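Local structure of putative hydrolase (Acinetobacter sp. NBRC 100985, 4XUK) at residues C115-D120 against Q166-Y171; N127-V132 against K174-T179; S68-D73 against V101-L106. The protein hydrolyses organophosphorus compounds as a zinc enzyme of the metallo-beta-lactamase superfamily, and probably lactones. The protein carries 2 engineered substitutions. All coordinates share one frame; numbering follows the deposited sequence.

Contact 1 of 3, residues C115-D120 against Q166-Y171; sequences CGISKD and QAIAPY
The hydroxyl of Y171 takes part in two hydrogen bonds: it donates to I117 O (OH to O 2.6 Å) and accepts from F125 N. With its far end held in this way, the phenol lies with its edge toward segment 115-120, I117 O and S118 OG both close to the plane of the ring. S118 makes the second bond across the contact. Its OG, set anti to its own carbonyl carbon (chi1 -61°), gives its proton to A167 O at 2.6 Å, in the carbonyl plane and on a lone pair. This helix carbonyl would ordinarily serve Y171 N, but at the kink by P170 that N-H turns weakly to I168 O; the case illustrates how a proline kink can bare a helix carbonyl for a side-chain donor. Apolar contacts fill in around the polar pair. I117 CG1 comes to 3.6 Å from Y171 CE1, while I117 CD1 touches I168 CG2 at 4.0 Å. C115 CA packs on A167 CB at 3.9 Å, its sulfur being in the disulfide with C79. Helix 151-173 is thus fastened to the short turn running into strand 118-119, and I117 and Y171 both rest on V130 of strand 129-133.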
loop_
_atom_site.group_PDB
_atom_site.type_symbol
_atom_site.label_atom_id
_atom_site.label_comp_id
_atom_site.label_asym_id
_atom_site.label_seq_id
_atom_site.Cartn_x
_atom_site.Cartn_y
_atom_site.Cartn_z
ATOM N N CYS A 115 -14.620 8.905 -19.035
ATOM C CA CYS A 115 -15.652 7.947 -19.477
ATOM C C CYS A 115 -16.491 7.382 -18.327
ATOM O O CYS A 115 -17.687 7.107 -18.488
ATOM C CB CYS A 115 -15.044 6.807 -20.301
ATOM S SG CYS A 115 -14.713 7.243 -22.026
ATOM N N GLY A 116 -15.875 7.241 -17.155
ATOM C CA GLY A 116 -16.585 6.742 -15.984
ATOM C C GLY A 116 -17.767 7.567 -15.502
ATOM O O GLY A 116 -18.491 7.120 -14.606
ATOM N N ILE A 117 -17.983 8.759 -16.062
ATOM C CA ILE A 117 -19.161 9.528 -15.660
ATOM C C ILE A 117 -20.459 8.954 -16.228
ATOM O O ILE A 117 -21.551 9.282 -15.749
ATOM C CB ILE A 117 -19.057 11.054 -15.987
ATOM C CG1 ILE A 117 -19.063 11.319 -17.506
ATOM C CG2 ILE A 117 -17.814 11.659 -15.326
ATOM C CD1 ILE A 117 -18.928 12.811 -17.879
ATOM N N SER A 118 -20.337 8.084 -17.229
ATOM C CA SER A 118 -21.499 7.499 -17.886
ATOM C C SER A 118 -21.270 6.015 -18.146
ATOM O O SER A 118 -20.134 5.541 -18.114
ATOM C CB SER A 118 -21.765 8.211 -19.221
ATOM O OG SER A 118 -22.038 9.588 -19.023
ATOM N N LYS A 119 -22.353 5.287 -18.413
ATOM C CA LYS A 119 -22.252 3.877 -18.798
ATOM C C LYS A 119 -23.443 3.543 -19.668
ATOM O O LYS A 119 -24.556 3.936 -19.347
ATOM C CB LYS A 119 -22.268 2.971 -17.566
ATOM C CG LYS A 119 -22.046 1.489 -17.892
ATOM C CD LYS A 119 -20.590 1.201 -18.269
ATOM C CE LYS A 119 -20.410 -0.293 -18.589
ATOM N NZ LYS A 119 -18.989 -0.737 -18.541
ATOM N N ASP A 120 -23.209 2.821 -20.762
ATOM C CA ASP A 120 -24.266 2.517 -21.729
ATOM C C ASP A 120 -24.925 3.810 -22.213
ATOM O O ASP A 120 -26.120 3.827 -22.512
ATOM C CB ASP A 120 -25.336 1.589 -21.115
ATOM C CG ASP A 120 -24.874 0.139 -20.983
ATOM O OD1 ASP A 120 -23.660 -0.137 -21.081
ATOM O OD2 ASP A 120 -25.742 -0.735 -20.769
ATOM N N GLN A 166 -19.497 10.941 -26.109
ATOM C CA GLN A 166 -20.478 10.037 -25.584
ATOM C C GLN A 166 -20.618 10.082 -24.058
ATOM O O GLN A 166 -21.664 9.986 -23.561
ATOM C CB GLN A 166 -20.287 8.611 -26.096
ATOM C CG GLN A 166 -19.002 7.951 -25.674
ATOM C CD GLN A 166 -19.058 7.225 -24.341
ATOM O OE1 GLN A 166 -18.130 7.233 -23.546
ATOM N NE2 GLN A 166 -20.148 6.594 -24.128
ATOM N N ALA A 167 -19.542 10.281 -23.354
ATOM C CA ALA A 167 -19.603 10.308 -21.903
ATOM C C ALA A 167 -20.291 11.571 -21.412
ATOM O O ALA A 167 -21.085 11.524 -20.473
ATOM C CB ALA A 167 -18.213 10.210 -21.323
ATOM N N ILE A 168 -19.975 12.699 -22.036
ATOM C CA ILE A 168 -20.440 13.992 -21.525
ATOM C C ILE A 168 -21.806 14.420 -22.053
ATOM O O ILE A 168 -22.450 15.290 -21.468
ATOM C CB ILE A 168 -19.419 15.113 -21.788
ATOM C CG1 ILE A 168 -19.349 15.458 -23.276
ATOM C CG2 ILE A 168 -18.042 14.726 -21.250
ATOM C CD1 ILE A 168 -18.452 16.642 -23.555
ATOM N N ALA A 169 -22.232 13.827 -23.165
ATOM C CA ALA A 169 -23.546 14.097 -23.750
ATOM C C ALA A 169 -24.721 14.078 -22.759
ATOM O O ALA A 169 -25.545 14.999 -22.774
ATOM C CB ALA A 169 -23.807 13.155 -24.943
ATOM N N PRO A 170 -24.808 13.039 -21.895
ATOM C CA PRO A 170 -25.907 13.012 -20.923
ATOM C C PRO A 170 -25.845 14.178 -19.942
ATOM O O PRO A 170 -26.889 14.583 -19.428
ATOM C CB PRO A 170 -25.673 11.697 -20.167
ATOM C CG PRO A 170 -24.887 10.853 -21.084
ATOM C CD PRO A 170 -23.998 11.806 -21.826
ATOM N N TYR A 171 -24.654 14.705 -19.669
ATOM C CA TYR A 171 -24.550 15.818 -18.733
ATOM C C TYR A 171 -24.824 17.153 -19.423
ATOM O O TYR A 171 -25.492 18.019 -18.854
ATOM C CB TYR A 171 -23.196 15.819 -18.015
ATOM C CG TYR A 171 -23.029 14.629 -17.103
ATOM C CD1 TYR A 171 -22.637 13.389 -17.609
ATOM C CD2 TYR A 171 -23.293 14.731 -15.743
ATOM C CE1 TYR A 171 -22.500 12.277 -16.770
ATOM C CE2 TYR A 171 -23.147 13.631 -14.897
ATOM C CZ TYR A 171 -22.755 12.410 -15.419
ATOM O OH TYR A 171 -22.622 11.313 -14.581
#

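Contact 2 of 3, residues N127-V132 against K174-T179; sequences NATVYV and KQRFKT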
loop_
_atom_site.group_PDB
_atom_site.type_symbol
_atom_site.label_atom_id
_atom_site.label_comp_id
_atom_site.label_asym_id
_atom_site.label_seq_id
_atom_site.Cartn_x
_atom_site.Cartn_y
_atom_site.Cartn_z
ATOM N N ASN A 127 -27.172 13.395 -10.095
ATOM C CA ASN A 127 -27.272 14.686 -9.414
ATOM C C ASN A 127 -25.999 15.527 -9.481
ATOM O O ASN A 127 -25.874 16.545 -8.796
ATOM C CB ASN A 127 -27.668 14.464 -7.961
ATOM C CG ASN A 127 -28.980 13.740 -7.842
ATOM O OD1 ASN A 127 -29.941 14.085 -8.523
ATOM N ND2 ASN A 127 -29.022 12.709 -7.012
ATOM N N ALA A 128 -25.063 15.104 -10.319
ATOM C CA ALA A 128 -23.755 15.734 -10.359
ATOM C C ALA A 128 -23.600 16.685 -11.532
ATOM O O ALA A 128 -24.089 16.428 -12.645
ATOM C CB ALA A 128 -22.660 14.672 -10.424
ATOM N N THR A 129 -22.890 17.776 -11.296
ATOM C CA THR A 129 -22.395 18.541 -12.419
ATOM C C THR A 129 -20.887 18.371 -12.580
ATOM O O THR A 129 -20.110 18.331 -11.604
ATOM C CB THR A 129 -22.897 20.010 -12.423
ATOM O OG1 THR A 129 -21.841 20.921 -12.775
ATOM C CG2 THR A 129 -23.490 20.354 -11.114
ATOM N N VAL A 130 -20.513 18.223 -13.842
ATOM C CA VAL A 130 -19.171 17.865 -14.249
ATOM C C VAL A 130 -18.441 19.129 -14.690
ATOM O O VAL A 130 -18.990 19.938 -15.468
ATOM C CB VAL A 130 -19.237 16.848 -15.410
ATOM C CG1 VAL A 130 -17.857 16.556 -15.958
ATOM C CG2 VAL A 130 -19.927 15.561 -14.953
ATOM N N TYR A 131 -17.228 19.308 -14.164
ATOM C CA TYR A 131 -16.356 20.436 -14.519
ATOM C C TYR A 131 -15.051 19.961 -15.136
ATOM O O TYR A 131 -14.470 18.957 -14.699
ATOM C CB TYR A 131 -15.954 21.222 -13.275
ATOM C CG TYR A 131 -17.050 22.017 -12.629
ATOM C CD1 TYR A 131 -17.975 21.410 -11.789
ATOM C CD2 TYR A 131 -17.138 23.384 -12.831
ATOM C CE1 TYR A 131 -18.984 22.155 -11.181
ATOM C CE2 TYR A 131 -18.139 24.133 -12.234
ATOM C CZ TYR A 131 -19.048 23.514 -11.408
ATOM O OH TYR A 131 -20.037 24.268 -10.819
ATOM N N VAL A 132 -14.559 20.722 -16.105
ATOM C CA VAL A 132 -13.232 20.491 -16.673
ATOM C C VAL A 132 -12.758 21.867 -17.157
ATOM O O VAL A 132 -13.582 22.781 -17.333
ATOM C CB VAL A 132 -13.312 19.465 -17.828
ATOM C CG1 VAL A 132 -14.035 20.081 -19.032
ATOM C CG2 VAL A 132 -11.928 18.936 -18.200
ATOM N N LYS A 174 -28.451 17.850 -19.628
ATOM C CA LYS A 174 -29.056 18.354 -18.396
ATOM C C LYS A 174 -28.475 19.694 -17.967
ATOM O O LYS A 174 -28.779 20.173 -16.867
ATOM C CB LYS A 174 -28.866 17.348 -17.256
ATOM C CG LYS A 174 -29.660 16.053 -17.421
ATOM C CD LYS A 174 -30.780 15.971 -16.401
ATOM C CE LYS A 174 -31.418 14.587 -16.389
ATOM N NZ LYS A 174 -32.214 14.359 -15.145
ATOM N N GLN A 175 -27.645 20.289 -18.824
ATOM C CA GLN A 175 -26.988 21.570 -18.526
ATOM C C GLN A 175 -26.103 21.437 -17.282
ATOM O O GLN A 175 -25.999 22.363 -16.465
ATOM C CB GLN A 175 -28.015 22.709 -18.354
ATOM C CG GLN A 175 -29.075 22.732 -19.466
ATOM C CD GLN A 175 -29.874 24.027 -19.514
ATOM O OE1 GLN A 175 -30.066 24.704 -18.496
ATOM N NE2 GLN A 175 -30.352 24.372 -20.705
ATOM N N ARG A 176 -25.491 20.278 -17.153
ATOM C CA ARG A 176 -24.590 19.968 -16.051
ATOM C C ARG A 176 -23.168 19.565 -16.477
ATOM O O ARG A 176 -22.486 18.826 -15.809
ATOM C CB ARG A 176 -25.195 18.928 -15.123
ATOM C CG ARG A 176 -26.591 19.237 -14.660
ATOM C CD ARG A 176 -26.600 19.905 -13.323
ATOM N NE ARG A 176 -27.419 19.127 -12.471
ATOM C CZ ARG A 176 -27.160 18.713 -11.248
ATOM N NH1 ARG A 176 -26.074 18.979 -10.572
ATOM N NH2 ARG A 176 -28.059 17.989 -10.721
ATOM N N PHE A 177 -22.744 20.084 -17.604
ATOM C CA PHE A 177 -21.341 19.992 -17.999
ATOM C C PHE A 177 -20.807 21.414 -18.107
ATOM O O PHE A 177 -21.283 22.211 -18.928
ATOM C CB PHE A 177 -21.206 19.262 -19.330
ATOM C CG PHE A 177 -19.790 19.145 -19.812
ATOM C CD1 PHE A 177 -18.939 18.196 -19.266
ATOM C CD2 PHE A 177 -19.313 19.987 -20.804
ATOM C CE1 PHE A 177 -17.629 18.089 -19.713
ATOM C CE2 PHE A 177 -18.013 19.888 -21.246
ATOM C CZ PHE A 177 -17.174 18.940 -20.704
ATOM N N LYS A 178 -19.820 21.731 -17.278
ATOM C CA LYS A 178 -19.385 23.106 -17.108
ATOM C C LYS A 178 -17.892 23.204 -17.375
ATOM O O LYS A 178 -17.156 22.230 -17.186
ATOM C CB LYS A 178 -19.665 23.563 -15.675
ATOM C CG LYS A 178 -21.094 23.359 -15.202
ATOM C CD LYS A 178 -22.062 24.219 -15.999
ATOM C CE LYS A 178 -23.449 24.230 -15.372
ATOM N NZ LYS A 178 -24.337 25.198 -16.079
ATOM N N THR A 179 -17.441 24.373 -17.818
ATOM C CA THR A 179 -16.006 24.636 -17.889
ATOM C C THR A 179 -15.629 25.789 -16.962
ATOM O O THR A 179 -16.495 26.572 -16.556
ATOM C CB THR A 179 -15.521 24.896 -19.333
ATOM O OG1 THR A 179 -16.065 26.123 -19.824
ATOM C CG2 THR A 179 -15.952 23.753 -20.247
HETATM O O HOH W 1 -29.326 17.391 -8.612
#
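V130 CG1 and F177 CG both stand anti to their own backbone N (chi1 174° and 179°) on one side of the sheet, and chi2 of F177 (78°) turns CD1 toward the valine, 3.8 Å from V130 CG1. V132 CG1 reaches the tip of the same ring, 3.7 Å from F177 CZ, and one phenyl thereby spans two valines. I168 of helix 151-173 packs on this ring, and Q172 also touches the F177 side chain. On the other side K178 CB lies over one face of the Y131 ring, offset toward its rim and 4.1 Å from the centroid, a CH-pi contact. Between the two layers the backbones form a parallel ladder: V130 N donates to R176 O at 2.9 Å, K178 N to V130 O at 2.7 Å, and V132 N to K178 O at 3.2 Å. At the first rung the R176 side chain, bent at chi2 and chi3, reaches N127, where NH1 makes a weak bond to N127 O (3.0 Å), with A128 O over one face of the guanidinium. Strand 177-180, outermost in its sheet within the chain, follows strand 129-133 through helices 134-141 and 151-173: a parallel beta-alpha-beta connection in the alpha-beta/beta-alpha sandwich of the metallo-beta-lactamase fold.

Contact 3 of 3, residues S68-D73 against V101-L106; sequences SLILID and VDTILL. Engineered in segment 68-73: I70 (natural residue Val).
Strands 69-72 and 103-105 run parallel, their axes 4.6 Å apart at closest approach and 25° from alignment, with I70, L71 and I72 paired to T103, I104 and L105. L71 N bonds to T103 O, L105 N to L71 O and D73 N to L105 O, the regular alternation of a parallel pair. At the start of the pair the pattern slips. L69 O is taken by D102 N at 3.1 Å, and T103 N is buried without a partner. D102 OD2 serves L69 N in place of a strand carbonyl, at 2.9 Å on its anti side and 24° out of the carboxylate plane, so D102 grips both polar atoms of the L69 backbone. V101 packs on the side of the sheet that carries L71 and I104, its CG1 on L71 CB at 3.9 Å and CG2 on L69 CD2 at 4.1 Å, while I104 CG1 also meets L71 CB. The other side carries I70, an engineered residue, valine in the natural sequence. It faces L105, though the placement of its CD1 is doubtful; F189 packs on both. At the far end D73 OD1 lies 3.4 Å from L106 CA, and OD2 is bonded to H113 ND1 and T107 OG1. H113 is a zinc ligand, and D73 a second-shell partner consistent with holding its ring in orientation. With helix 87-93 these strands form a beta-alpha-beta unit that exemplifies how parallel strands bring their C-terminal ends to a metal site: strand 103-105 runs on to the zinc ligands H108, H110, D112 and H113, and strand 69-72 ends at D73, beside them, as in other metallo-beta-lactamase folds.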
loop_
_atom_site.group_PDB
_atom_site.type_symbol
_atom_site.label_atom_id
_atom_site.label_comp_id
_atom_site.label_asym_id
_atom_site.label_seq_id
_atom_site.Cartn_x
_atom_site.Cartn_y
_atom_site.Cartn_z
ATOM N N SER A 68 -21.147 18.261 0.873
ATOM C CA SER A 68 -20.998 17.824 -0.504
ATOM C C SER A 68 -20.079 16.618 -0.638
ATOM O O SER A 68 -19.203 16.372 0.203
ATOM C CB SER A 68 -20.489 18.968 -1.388
ATOM O OG SER A 68 -21.425 20.032 -1.435
ATOM N N LEU A 69 -20.310 15.870 -1.708
ATOM C CA LEU A 69 -19.494 14.730 -2.059
ATOM C C LEU A 69 -19.000 14.989 -3.467
ATOM O O LEU A 69 -19.789 15.108 -4.414
ATOM C CB LEU A 69 -20.331 13.459 -2.022
ATOM C CG LEU A 69 -19.562 12.157 -2.228
ATOM C CD1 LEU A 69 -18.517 11.974 -1.126
ATOM C CD2 LEU A 69 -20.528 10.996 -2.269
ATOM N N ILE A 70 -17.689 15.104 -3.612
ATOM C CA ILE A 70 -17.155 15.434 -4.911
ATOM C C ILE A 70 -16.237 14.322 -5.466
ATOM O O ILE A 70 -15.420 13.740 -4.744
ATOM C CB ILE A 70 -16.552 16.879 -4.902
ATOM C CG1 ILE A 70 -15.114 16.877 -5.324
ATOM C CG2 ILE A 70 -16.737 17.590 -3.558
ATOM C CD1 ILE A 70 -15.053 17.057 -6.737
ATOM N N LEU A 71 -16.419 14.001 -6.746
ATOM C CA LEU A 71 -15.648 12.944 -7.385
ATOM C C LEU A 71 -14.576 13.552 -8.288
ATOM O O LEU A 71 -14.856 14.443 -9.097
ATOM C CB LEU A 71 -16.587 12.024 -8.186
ATOM C CG LEU A 71 -16.013 10.841 -8.970
ATOM C CD1 LEU A 71 -15.354 9.846 -8.031
ATOM C CD2 LEU A 71 -17.096 10.153 -9.810
ATOM N N ILE A 72 -13.340 13.091 -8.137
ATOM C CA ILE A 72 -12.231 13.658 -8.904
ATOM C C ILE A 72 -11.669 12.613 -9.863
ATOM O O ILE A 72 -10.943 11.692 -9.459
ATOM C CB ILE A 72 -11.178 14.265 -7.961
ATOM C CG1 ILE A 72 -11.876 15.264 -7.025
ATOM C CG2 ILE A 72 -10.074 14.956 -8.744
ATOM C CD1 ILE A 72 -10.999 15.896 -5.974
ATOM N N ASP A 73 -12.032 12.774 -11.140
ATOM C CA ASP A 73 -11.899 11.731 -12.175
ATOM C C ASP A 73 -12.826 10.536 -11.894
ATOM O O ASP A 73 -13.400 10.439 -10.814
ATOM C CB ASP A 73 -10.427 11.332 -12.413
ATOM C CG ASP A 73 -9.623 12.470 -13.015
ATOM O OD1 ASP A 73 -10.257 13.411 -13.560
ATOM O OD2 ASP A 73 -8.373 12.447 -12.927
ATOM N N VAL A 101 -23.199 11.949 -5.231
ATOM C CA VAL A 101 -22.204 12.784 -5.904
ATOM C C VAL A 101 -22.863 14.035 -6.507
ATOM O O VAL A 101 -23.727 13.941 -7.391
ATOM C CB VAL A 101 -21.441 12.003 -6.979
ATOM C CG1 VAL A 101 -20.385 12.897 -7.634
ATOM C CG2 VAL A 101 -20.788 10.754 -6.355
ATOM N N ASP A 102 -22.461 15.182 -5.978
ATOM C CA ASP A 102 -22.920 16.543 -6.316
ATOM C C ASP A 102 -22.090 17.235 -7.415
ATOM O O ASP A 102 -22.579 18.023 -8.149
ATOM C CB ASP A 102 -22.767 17.499 -5.116
ATOM C CG ASP A 102 -23.384 17.002 -3.911
ATOM O OD1 ASP A 102 -24.556 16.701 -3.937
ATOM O OD2 ASP A 102 -22.706 16.870 -2.931
ATOM N N THR A 103 -20.798 16.964 -7.401
ATOM C CA THR A 103 -19.820 17.565 -8.268
ATOM C C THR A 103 -18.758 16.558 -8.747
ATOM O O THR A 103 -18.277 15.741 -7.998
ATOM C CB THR A 103 -19.100 18.714 -7.586
ATOM O OG1 THR A 103 -20.017 19.588 -7.004
ATOM C CG2 THR A 103 -18.216 19.458 -8.549
ATOM N N ILE A 104 -18.398 16.675 -10.008
ATOM C CA ILE A 104 -17.317 15.873 -10.565
ATOM C C ILE A 104 -16.285 16.822 -11.169
ATOM O O ILE A 104 -16.621 17.644 -12.017
ATOM C CB ILE A 104 -17.843 14.892 -11.644
ATOM C CG1 ILE A 104 -18.832 13.899 -11.017
ATOM C CG2 ILE A 104 -16.683 14.174 -12.354
ATOM C CD1 ILE A 104 -19.490 12.942 -11.997
ATOM N N LEU A 105 -15.045 16.727 -10.699
ATOM C CA LEU A 105 -13.946 17.501 -11.275
ATOM C C LEU A 105 -13.079 16.578 -12.127
ATOM O O LEU A 105 -12.640 15.510 -11.676
ATOM C CB LEU A 105 -13.092 18.155 -10.186
ATOM C CG LEU A 105 -13.826 18.989 -9.142
ATOM C CD1 LEU A 105 -12.868 19.488 -8.069
ATOM C CD2 LEU A 105 -14.623 20.123 -9.762
ATOM N N LEU A 106 -12.842 16.991 -13.362
ATOM C CA LEU A 106 -12.017 16.210 -14.274
ATOM C C LEU A 106 -10.657 16.875 -14.433
ATOM O O LEU A 106 -10.578 18.059 -14.753
ATOM C CB LEU A 106 -12.713 16.098 -15.641
ATOM C CG LEU A 106 -14.061 15.367 -15.597
ATOM C CD1 LEU A 106 -14.691 15.310 -16.970
ATOM C CD2 LEU A 106 -13.926 13.955 -15.005
#

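From the N terminus, contact 3 closes first: the chain leaves strand 69-72, passes helix 87-93 and returns beside it at 103-105, before either other contact has opened. Contacts 1 and 2 then cross. Segment 115-120 opens contact 1 and 127-132 opens contact 2; helix 151-173 closes the former, and strand 177-180, next in the chain, the latter. Contacts 3 and 2 continue one sheet, since strand 129-133 is the neighbour of 103-105, with I104 bonded to T129 and Y131. Contact 1 lays its helix against that sheet, and I117 reaches I104 of contact 3, an example of crossing and serial closures meeting in one shared apolar layer.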